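Local coordinates for protein CdnC (Chryseobacterium gregarium DSM 19109, PDB 7MGV) that uses ATP as an ATP-grasp ligase to install omega-ester macrocycles in a ribosomally made graspetide precursor peptide, at residues M21-I26 / K83-D88; Y142-S147 / D291-D296; G191-E196 / E200-T205. All coordinates share one frame; numbering follows the deposited sequence.

Contact 1: residues M21-I26 / K83-D88; sequences MNKILI and KNSLED
The ammonium NZ of K23 is gripped by two acceptors of 83-88, one a carboxylate and one a backbone carbonyl. Strand 22-28 is an inner strand of the four-stranded parallel sheet of the MvdD-type pre-ATP-grasp domain, whereas 83-85 edges a separate antiparallel sheet, so the lysine ties one sheet to the other. Its salt bridge runs from NZ to OD1 of D88, 2.6 Å away, reaching that oxygen on its syn side but 22° out of the carboxylate plane. The second bond goes from K23 NZ to S85 O at 2.7 Å, with the donor tilted from the carbonyl plane. A long chain bent at chi3 (-72°) suits this place, because with CA of K23 and CA of D88 7.6 Å apart it carries the charge across the gap and turns it into the acceptors. The S85 hydroxyl looks elsewhere: OG donates to OE1 of E87 at 2.6 Å, while OE2 of E87 takes T75 N and T74 OG1, linking the turn after 83-85 to strand 72-78. Beside the polar group, L25 and L86, both buried, cross at about a right angle; branched and apolar, they touch through single methyls, L25 CD1 and L86 CD2, 3.8 Å apart.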
loop_
_atom_site.group_PDB
_atom_site.type_symbol
_atom_site.label_atom_id
_atom_site.label_comp_id
_atom_site.label_asym_id
_atom_site.label_seq_id
_atom_site.Cartn_x
_atom_site.Cartn_y
_atom_site.Cartn_z
ATOM N N MET A 21 32.033 4.663 -7.363
ATOM C CA MET A 21 31.397 5.835 -7.955
ATOM C C MET A 21 29.879 5.682 -7.969
ATOM O O MET A 21 29.148 6.615 -7.635
ATOM C CB MET A 21 31.920 6.069 -9.375
ATOM C CG MET A 21 32.207 7.527 -9.706
ATOM S SD MET A 21 30.749 8.583 -9.597
ATOM C CE MET A 21 29.663 7.788 -10.780
ATOM N N ASN A 22 29.409 4.499 -8.361
ATOM C CA ASN A 22 27.976 4.235 -8.388
ATOM C C ASN A 22 27.434 4.134 -6.968
ATOM O O ASN A 22 27.953 3.372 -6.146
ATOM C CB ASN A 22 27.688 2.949 -9.161
ATOM C CG ASN A 22 27.152 3.217 -10.553
ATOM O OD1 ASN A 22 27.363 4.290 -11.116
ATOM N ND2 ASN A 22 26.455 2.238 -11.117
ATOM N N LYS A 23 26.391 4.906 -6.681
ATOM C CA LYS A 23 25.824 4.993 -5.343
ATOM C C LYS A 23 24.583 4.117 -5.233
ATOM O O LYS A 23 23.730 4.113 -6.127
ATOM C CB LYS A 23 25.477 6.441 -4.995
ATOM C CG LYS A 23 26.691 7.339 -4.838
ATOM C CD LYS A 23 26.296 8.733 -4.389
ATOM C CE LYS A 23 25.616 9.499 -5.510
ATOM N NZ LYS A 23 25.275 10.887 -5.099
ATOM N N ILE A 24 24.489 3.380 -4.129
ATOM C CA ILE A 24 23.398 2.442 -3.887
ATOM C C ILE A 24 22.769 2.793 -2.545
ATOM O O ILE A 24 23.407 2.640 -1.496
ATOM C CB ILE A 24 23.874 0.984 -3.899
ATOM C CG1 ILE A 24 24.406 0.613 -5.285
ATOM C CG2 ILE A 24 22.747 0.050 -3.478
ATOM C CD1 ILE A 24 24.862 -0.820 -5.399
ATOM N N LEU A 25 21.523 3.259 -2.575
ATOM C CA LEU A 25 20.798 3.580 -1.354
ATOM C C LEU A 25 20.213 2.312 -0.745
ATOM O O LEU A 25 19.591 1.506 -1.444
ATOM C CB LEU A 25 19.689 4.589 -1.644
ATOM C CG LEU A 25 18.923 5.112 -0.430
ATOM C CD1 LEU A 25 19.808 6.007 0.425
ATOM C CD2 LEU A 25 17.667 5.850 -0.868
ATOM N N ILE A 26 20.418 2.132 0.557
ATOM C CA ILE A 26 19.889 0.989 1.291
ATOM C C ILE A 26 19.079 1.506 2.471
ATOM O O ILE A 26 19.589 2.284 3.286
ATOM C CB ILE A 26 21.008 0.047 1.771
ATOM C CG1 ILE A 26 21.739 -0.571 0.577
ATOM C CG2 ILE A 26 20.435 -1.039 2.669
ATOM C CD1 ILE A 26 22.750 -1.628 0.963
ATOM N N LYS A 83 27.020 12.923 4.801
ATOM C CA LYS A 83 26.065 13.773 4.101
ATOM C C LYS A 83 26.147 13.436 2.620
ATOM O O LYS A 83 27.226 13.523 2.024
ATOM C CB LYS A 83 26.353 15.256 4.341
ATOM C CG LYS A 83 25.240 16.181 3.876
ATOM C CD LYS A 83 25.780 17.317 3.022
ATOM C CE LYS A 83 26.229 16.824 1.655
ATOM N NZ LYS A 83 25.105 16.232 0.877
ATOM N N ASN A 84 25.016 13.054 2.030
ATOM C CA ASN A 84 24.989 12.539 0.669
ATOM C C ASN A 84 23.887 13.223 -0.128
ATOM O O ASN A 84 22.971 13.832 0.429
ATOM C CB ASN A 84 24.772 11.021 0.656
ATOM C CG ASN A 84 25.766 10.281 1.531
ATOM O OD1 ASN A 84 25.513 10.043 2.712
ATOM N ND2 ASN A 84 26.902 9.908 0.952
ATOM N N SER A 85 23.997 13.123 -1.451
ATOM C CA SER A 85 22.940 13.519 -2.371
ATOM C C SER A 85 22.414 12.272 -3.069
ATOM O O SER A 85 23.194 11.418 -3.498
ATOM C CB SER A 85 23.448 14.542 -3.393
ATOM O OG SER A 85 23.752 13.926 -4.629
ATOM N N LEU A 86 21.090 12.160 -3.173
ATOM C CA LEU A 86 20.465 10.908 -3.579
ATOM C C LEU A 86 19.783 10.952 -4.939
ATOM O O LEU A 86 19.385 9.895 -5.440
ATOM C CB LEU A 86 19.433 10.467 -2.533
ATOM C CG LEU A 86 19.928 10.391 -1.088
ATOM C CD1 LEU A 86 18.768 10.093 -0.158
ATOM C CD2 LEU A 86 21.019 9.343 -0.948
ATOM N N GLU A 87 19.629 12.129 -5.551
ATOM C CA GLU A 87 18.932 12.214 -6.831
ATOM C C GLU A 87 19.664 11.496 -7.957
ATOM O O GLU A 87 19.096 11.354 -9.046
ATOM C CB GLU A 87 18.712 13.680 -7.211
ATOM C CG GLU A 87 19.967 14.402 -7.675
ATOM C CD GLU A 87 20.884 14.781 -6.526
ATOM O OE1 GLU A 87 22.073 14.406 -6.564
ATOM O OE2 GLU A 87 20.413 15.451 -5.583
ATOM N N ASP A 88 20.896 11.041 -7.729
ATOM C CA ASP A 88 21.689 10.367 -8.750
ATOM C C ASP A 88 22.107 8.966 -8.312
ATOM O O ASP A 88 23.129 8.448 -8.765
ATOM C CB ASP A 88 22.918 11.199 -9.112
ATOM C CG ASP A 88 23.817 11.455 -7.918
ATOM O OD1 ASP A 88 23.314 11.418 -6.776
ATOM O OD2 ASP A 88 25.026 11.691 -8.123
#

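Contact 2: residues Y142-S147 / D291-D296; sequences YRRLDS and DVYHVD
Y293 meets two successive residues of a helix in different ways: L145 lies over a face of its ring, while R144 comes to it obliquely. Its CD1 stands over the centre of the R144 guanidinium, 3.9 Å above that plane, yet the two flat groups are turned 59° apart and do not stack in parallel. L145 CD1 makes a CH-pi contact 3.8 Å from the Y293 centroid. The other methyl of L145, CD2, touches Y293 CD1 at 3.6 Å. With CG of R144 anti to the backbone N (chi1 -171°) and the chain extended to NE, the arginine brings its guanidinium to the CD1/CE1 side of the ring, one face toward CD1, leaving its N-H groups for other partners. Water 1 takes a bond from R144 NH2 at 2.7 Å and donates to V292 O, bridging to the last turn of helix 280-293; E150 holds the same nitrogen in a salt bridge, and E129 of the second subunit packs on R144. H294, with positive phi, closes the helix in a Schellman motif. The contact thus sets the end of helix 139-145 against the end of helix 280-293, and helix 148-158 packs alongside, E150 and Q151 on Y293, I154 on R144 and V292.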
loop_
_atom_site.group_PDB
_atom_site.type_symbol
_atom_site.label_atom_id
_atom_site.label_comp_id
_atom_site.label_asym_id
_atom_site.label_seq_id
_atom_site.Cartn_x
_atom_site.Cartn_y
_atom_site.Cartn_z
ATOM N N TYR A 142 5.258 -3.719 -1.856
ATOM C CA TYR A 142 5.063 -4.416 -0.590
ATOM C C TYR A 142 3.592 -4.441 -0.199
ATOM O O TYR A 142 3.103 -5.431 0.354
ATOM C CB TYR A 142 5.899 -3.758 0.506
ATOM C CG TYR A 142 7.380 -4.044 0.402
ATOM C CD1 TYR A 142 7.841 -5.314 0.084
ATOM C CD2 TYR A 142 8.319 -3.043 0.622
ATOM C CE1 TYR A 142 9.195 -5.582 -0.011
ATOM C CE2 TYR A 142 9.674 -3.301 0.528
ATOM C CZ TYR A 142 10.106 -4.572 0.212
ATOM O OH TYR A 142 11.453 -4.832 0.116
ATOM N N ARG A 143 2.868 -3.355 -0.483
ATOM C CA ARG A 143 1.442 -3.318 -0.184
ATOM C C ARG A 143 0.672 -4.306 -1.052
ATOM O O ARG A 143 -0.274 -4.947 -0.582
ATOM C CB ARG A 143 0.906 -1.899 -0.369
ATOM C CG ARG A 143 -0.585 -1.753 -0.106
ATOM C CD ARG A 143 -0.960 -2.241 1.287
ATOM N NE ARG A 143 -2.406 -2.233 1.490
ATOM C CZ ARG A 143 -3.096 -1.173 1.903
ATOM N NH1 ARG A 143 -2.470 -0.031 2.160
ATOM N NH2 ARG A 143 -4.411 -1.254 2.059
ATOM N N ARG A 144 1.064 -4.441 -2.323
ATOM C CA ARG A 144 0.437 -5.439 -3.183
ATOM C C ARG A 144 0.709 -6.849 -2.676
ATOM O O ARG A 144 -0.173 -7.712 -2.718
ATOM C CB ARG A 144 0.927 -5.300 -4.624
ATOM C CG ARG A 144 0.141 -6.178 -5.588
ATOM C CD ARG A 144 0.873 -6.446 -6.889
ATOM N NE ARG A 144 0.174 -7.462 -7.674
ATOM C CZ ARG A 144 0.496 -7.812 -8.915
ATOM N NH1 ARG A 144 1.512 -7.226 -9.534
ATOM N NH2 ARG A 144 -0.206 -8.748 -9.540
ATOM N N LEU A 145 1.928 -7.101 -2.192
ATOM C CA LEU A 145 2.260 -8.435 -1.705
ATOM C C LEU A 145 1.603 -8.763 -0.368
ATOM O O LEU A 145 1.644 -9.927 0.049
ATOM C CB LEU A 145 3.777 -8.592 -1.591
ATOM C CG LEU A 145 4.447 -9.301 -2.770
ATOM C CD1 LEU A 145 3.802 -10.656 -3.011
ATOM C CD2 LEU A 145 4.382 -8.447 -4.024
ATOM N N ASP A 146 0.999 -7.781 0.309
ATOM C CA ASP A 146 0.275 -8.063 1.544
ATOM C C ASP A 146 -0.982 -8.892 1.305
ATOM O O ASP A 146 -1.528 -9.456 2.259
ATOM C CB ASP A 146 -0.097 -6.758 2.253
ATOM C CG ASP A 146 1.094 -6.097 2.926
ATOM O OD1 ASP A 146 2.020 -6.824 3.347
ATOM O OD2 ASP A 146 1.102 -4.852 3.040
ATOM N N SER A 147 -1.447 -8.982 0.060
ATOM C CA SER A 147 -2.656 -9.728 -0.288
ATOM C C SER A 147 -2.281 -11.196 -0.465
ATOM O O SER A 147 -1.843 -11.625 -1.533
ATOM C CB SER A 147 -3.292 -9.151 -1.547
ATOM O OG SER A 147 -4.300 -10.011 -2.052
ATOM N N ASP A 291 8.344 -13.393 -11.949
ATOM C CA ASP A 291 8.112 -12.666 -13.194
ATOM C C ASP A 291 6.737 -12.012 -13.203
ATOM O O ASP A 291 6.591 -10.861 -13.632
ATOM C CB ASP A 291 8.254 -13.611 -14.388
ATOM C CG ASP A 291 9.697 -13.968 -14.685
ATOM O OD1 ASP A 291 10.602 -13.314 -14.124
ATOM O OD2 ASP A 291 9.925 -14.907 -15.478
ATOM N N VAL A 292 5.716 -12.740 -12.747
ATOM C CA VAL A 292 4.362 -12.194 -12.703
ATOM C C VAL A 292 4.307 -10.997 -11.768
ATOM O O VAL A 292 3.687 -9.972 -12.082
ATOM C CB VAL A 292 3.355 -13.284 -12.288
ATOM C CG1 VAL A 292 2.008 -12.664 -11.951
ATOM C CG2 VAL A 292 3.206 -14.322 -13.392
ATOM N N TYR A 293 4.959 -11.097 -10.607
ATOM C CA TYR A 293 4.979 -9.960 -9.694
ATOM C C TYR A 293 5.919 -8.850 -10.151
ATOM O O TYR A 293 5.761 -7.706 -9.711
ATOM C CB TYR A 293 5.368 -10.418 -8.287
ATOM C CG TYR A 293 4.197 -10.909 -7.473
ATOM C CD1 TYR A 293 3.219 -10.028 -7.026
ATOM C CD2 TYR A 293 4.061 -12.254 -7.156
ATOM C CE1 TYR A 293 2.145 -10.472 -6.282
ATOM C CE2 TYR A 293 2.989 -12.708 -6.413
ATOM C CZ TYR A 293 2.034 -11.813 -5.979
ATOM O OH TYR A 293 0.966 -12.258 -5.239
ATOM N N HIS A 294 6.876 -9.161 -11.029
ATOM C CA HIS A 294 7.900 -8.211 -11.473
ATOM C C HIS A 294 8.686 -7.653 -10.286
ATOM O O HIS A 294 8.879 -6.444 -10.148
ATOM C CB HIS A 294 7.296 -7.083 -12.314
ATOM C CG HIS A 294 8.277 -6.441 -13.246
ATOM N ND1 HIS A 294 8.864 -7.122 -14.292
ATOM C CD2 HIS A 294 8.779 -5.184 -13.287
ATOM C CE1 HIS A 294 9.683 -6.310 -14.938
ATOM N NE2 HIS A 294 9.650 -5.129 -14.349
ATOM N N VAL A 295 9.136 -8.557 -9.419
ATOM C CA VAL A 295 10.036 -8.229 -8.324
ATOM C C VAL A 295 11.266 -9.115 -8.452
ATOM O O VAL A 295 11.232 -10.186 -9.062
ATOM C CB VAL A 295 9.378 -8.408 -6.942
ATOM C CG1 VAL A 295 8.123 -7.573 -6.848
ATOM C CG2 VAL A 295 9.067 -9.875 -6.685
ATOM N N ASP A 296 12.369 -8.652 -7.865
ATOM C CA ASP A 296 13.638 -9.361 -7.961
ATOM C C ASP A 296 14.065 -9.997 -6.646
ATOM O O ASP A 296 15.190 -10.496 -6.549
ATOM C CB ASP A 296 14.729 -8.422 -8.471
ATOM C CG ASP A 296 14.819 -8.408 -9.984
ATOM O OD1 ASP A 296 14.422 -9.414 -10.609
ATOM O OD2 ASP A 296 15.287 -7.396 -10.547
HETATM O O HOH W 1 0.720 -8.906 -12.086
HETATM O O HOH W 2 -0.212 -10.518 -3.798
#

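Contact 3: residues G191-E196 / E200-T205; sequences GFAIYE and ENVVFT. With ADP (adenosine-5'-diphosphate), chain F.
Three backbone hydrogen bonds join 191-196 to 200-205. I194 and N201 form the hydrogen-bonded antiparallel pair, I194 N giving to N201 O and N201 N to I194 O, each at 2.9 Å. V203 N adds a nearly straight bond to F192 O at 3.0 Å (166°). Further along, 200-205 turns to the nucleotide: T205 N donates to ADP O2A on the alpha phosphate at 3.3 Å, almost linearly (173°), and T205 OG1 adds a weak bond to the same oxygen. Threonine suits this spot, since its CB and CG2 also lie against the ribose O4'. In the non-hydrogen-bonded pair Y195-E200, the glutamate chain bends at chi2 (-78°) and folds back alongside the ring edge of Y195, with OE1 3.3 Å from Y195 CB. The same side of the sheet carries small A193 and beta-branched V202, which meet CB to CG1. F192 offers its ring edge to V203, with CD2 3.9 Å from CG2. Beyond this pair the bound peptide takes over: an aromatic side chain of it meets F192 edge-to-face, and a strand of it pairs antiparallel with N201 to V203. E196 reaches K111 of the second subunit in a salt bridge. The whole is a beta hairpin of a five-stranded antiparallel sheet, consistent with the small ATP-grasp subdomain that closes over the nucleotide phosphates.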
loop_
_atom_site.group_PDB
_atom_site.type_symbol
_atom_site.label_atom_id
_atom_site.label_comp_id
_atom_site.label_asym_id
_atom_site.label_seq_id
_atom_site.Cartn_x
_atom_site.Cartn_y
_atom_site.Cartn_z
ATOM N N GLY A 191 -0.403 -11.693 12.550
ATOM C CA GLY A 191 -0.324 -12.371 13.829
ATOM C C GLY A 191 -0.912 -11.570 14.986
ATOM O O GLY A 191 -1.538 -10.522 14.825
ATOM N N PHE A 192 -0.693 -12.104 16.189
ATOM C CA PHE A 192 -1.171 -11.488 17.421
ATOM C C PHE A 192 -0.420 -12.083 18.606
ATOM O O PHE A 192 -0.148 -13.287 18.634
ATOM C CB PHE A 192 -2.682 -11.686 17.604
ATOM C CG PHE A 192 -3.198 -11.239 18.946
ATOM C CD1 PHE A 192 -3.150 -9.903 19.313
ATOM C CD2 PHE A 192 -3.727 -12.153 19.843
ATOM C CE1 PHE A 192 -3.623 -9.486 20.545
ATOM C CE2 PHE A 192 -4.201 -11.743 21.079
ATOM C CZ PHE A 192 -4.148 -10.408 21.429
ATOM N N ALA A 193 -0.094 -11.233 19.580
ATOM C CA ALA A 193 0.576 -11.664 20.798
ATOM C C ALA A 193 0.162 -10.749 21.942
ATOM O O ALA A 193 -0.183 -9.584 21.728
ATOM C CB ALA A 193 2.101 -11.662 20.635
ATOM N N ILE A 194 0.201 -11.285 23.160
ATOM C CA ILE A 194 -0.243 -10.535 24.333
ATOM C C ILE A 194 0.379 -11.158 25.576
ATOM O O ILE A 194 0.462 -12.381 25.696
ATOM C CB ILE A 194 -1.789 -10.500 24.418
ATOM C CG1 ILE A 194 -2.252 -9.735 25.659
ATOM C CG2 ILE A 194 -2.365 -11.910 24.399
ATOM C CD1 ILE A 194 -3.756 -9.667 25.803
ATOM N N TYR A 195 0.822 -10.310 26.501
ATOM C CA TYR A 195 1.374 -10.775 27.771
ATOM C C TYR A 195 0.237 -10.870 28.782
ATOM O O TYR A 195 -0.327 -9.851 29.189
ATOM C CB TYR A 195 2.474 -9.840 28.265
ATOM C CG TYR A 195 3.148 -10.303 29.542
ATOM C CD1 TYR A 195 2.638 -9.955 30.788
ATOM C CD2 TYR A 195 4.290 -11.093 29.500
ATOM C CE1 TYR A 195 3.247 -10.380 31.954
ATOM C CE2 TYR A 195 4.906 -11.523 30.663
ATOM C CZ TYR A 195 4.381 -11.162 31.886
ATOM O OH TYR A 195 4.989 -11.585 33.046
ATOM N N GLU A 196 -0.094 -12.092 29.190
ATOM C CA GLU A 196 -1.165 -12.319 30.148
ATOM C C GLU A 196 -0.778 -13.455 31.084
ATOM O O GLU A 196 0.055 -14.304 30.754
ATOM C CB GLU A 196 -2.492 -12.638 29.445
ATOM C CG GLU A 196 -3.706 -12.065 30.147
ATOM C CD GLU A 196 -4.923 -12.016 29.249
ATOM O OE1 GLU A 196 -5.029 -12.873 28.347
ATOM O OE2 GLU A 196 -5.773 -11.121 29.444
ATOM N N GLU A 200 4.023 -14.515 28.002
ATOM C CA GLU A 200 3.663 -14.103 26.654
ATOM C C GLU A 200 2.918 -15.225 25.941
ATOM O O GLU A 200 3.376 -16.371 25.921
ATOM C CB GLU A 200 4.918 -13.721 25.867
ATOM C CG GLU A 200 5.540 -12.391 26.276
ATOM C CD GLU A 200 4.804 -11.190 25.701
ATOM O OE1 GLU A 200 5.027 -10.064 26.195
ATOM O OE2 GLU A 200 4.002 -11.368 24.759
ATOM N N ASN A 201 1.766 -14.894 25.362
ATOM C CA ASN A 201 0.965 -15.824 24.585
ATOM C C ASN A 201 0.897 -15.331 23.149
ATOM O O ASN A 201 0.502 -14.187 22.898
ATOM C CB ASN A 201 -0.444 -15.959 25.167
ATOM C CG ASN A 201 -0.436 -16.420 26.610
ATOM O OD1 ASN A 201 -0.081 -15.663 27.515
ATOM N ND2 ASN A 201 -0.830 -17.668 26.834
ATOM N N VAL A 202 1.284 -16.195 22.215
ATOM C CA VAL A 202 1.262 -15.886 20.792
ATOM C C VAL A 202 0.244 -16.792 20.114
ATOM O O VAL A 202 -0.007 -17.919 20.556
ATOM C CB VAL A 202 2.659 -16.054 20.154
ATOM C CG1 VAL A 202 2.725 -15.360 18.801
ATOM C CG2 VAL A 202 3.733 -15.521 21.086
ATOM N N VAL A 203 -0.350 -16.287 19.036
ATOM C CA VAL A 203 -1.255 -17.073 18.208
ATOM C C VAL A 203 -0.425 -17.852 17.198
ATOM O O VAL A 203 0.411 -17.278 16.490
ATOM C CB VAL A 203 -2.281 -16.171 17.506
ATOM C CG1 VAL A 203 -2.810 -16.845 16.243
ATOM C CG2 VAL A 203 -3.423 -15.831 18.451
ATOM N N PHE A 204 -0.648 -19.161 17.136
ATOM C CA PHE A 204 0.048 -20.033 16.204
ATOM C C PHE A 204 -0.953 -20.685 15.263
ATOM O O PHE A 204 -2.128 -20.859 15.602
ATOM C CB PHE A 204 0.839 -21.126 16.935
ATOM C CG PHE A 204 1.983 -20.608 17.754
ATOM C CD1 PHE A 204 3.208 -20.341 17.165
ATOM C CD2 PHE A 204 1.839 -20.398 19.115
ATOM C CE1 PHE A 204 4.266 -19.868 17.917
ATOM C CE2 PHE A 204 2.893 -19.925 19.872
ATOM C CZ PHE A 204 4.109 -19.660 19.272
ATOM N N THR A 205 -0.478 -21.042 14.074
ATOM C CA THR A 205 -1.263 -21.890 13.190
ATOM C C THR A 205 -1.490 -23.238 13.860
ATOM O O THR A 205 -0.535 -23.919 14.242
ATOM C CB THR A 205 -0.550 -22.067 11.851
ATOM O OG1 THR A 205 -0.318 -20.780 11.261
ATOM C CG2 THR A 205 -1.391 -22.911 10.904
HETATM P PB ADP F . 6.472 -19.486 12.449
HETATM O O1B ADP F . 6.145 -19.284 10.988
HETATM O O2B ADP F . 6.724 -18.205 13.207
HETATM O O3B ADP F . 7.462 -20.595 12.715
HETATM P PA ADP F . 3.709 -19.770 12.297
HETATM O O1A ADP F . 3.709 -18.374 11.719
HETATM O O2A ADP F . 2.565 -20.253 13.157
HETATM O O3A ADP F . 5.096 -20.050 13.062
HETATM O "O5'" ADP F . 3.896 -20.799 11.081
HETATM C "C5'" ADP F . 2.781 -21.409 10.450
HETATM C "C4'" ADP F . 3.127 -22.879 10.270
HETATM O "O4'" ADP F . 1.977 -23.595 9.825
HETATM C "C3'" ADP F . 4.232 -23.082 9.246
HETATM O "O3'" ADP F . 5.373 -23.669 9.879
HETATM C "C2'" ADP F . 3.669 -24.044 8.222
HETATM O "O2'" ADP F . 4.558 -25.148 8.039
HETATM C "C1'" ADP F . 2.345 -24.514 8.800
HETATM N N9 ADP F . 1.304 -24.515 7.749
HETATM C C8 ADP F . 0.871 -23.440 7.063
HETATM N N7 ADP F . -0.089 -23.788 6.170
HETATM C C5 ADP F . -0.277 -25.117 6.282
HETATM C C6 ADP F . -1.142 -26.130 5.639
HETATM N N6 ADP F . -2.020 -25.782 4.667
HETATM N N1 ADP F . -1.021 -27.411 6.054
HETATM C C2 ADP F . -0.152 -27.771 7.018
HETATM N N3 ADP F . 0.662 -26.906 7.645
HETATM C C4 ADP F . 0.646 -25.591 7.324
#

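How the contacts relate
Contact 1 closes before contact 2 opens, and contact 3 is nested inside the long loop that contact 2 closes. None touches another: centres are about 25 Å apart between contacts 1 and 2, about 28 Å between 2 and 3, and about 41 Å between 1 and 3, which lie on opposite sides of the chain's centre. Contact 1 belongs to the pre-ATP-grasp domain, where it joins two sheets. Contact 2, nearest the middle, brings helix 139-145 against the end of helix 280-293. The hairpin of contact 3 belongs to another sheet. Contacts 2 and 3 both touch the second subunit, and contact 3 also meets the peptide and ADP, which suggests that the dimer interface lies near the substrate site.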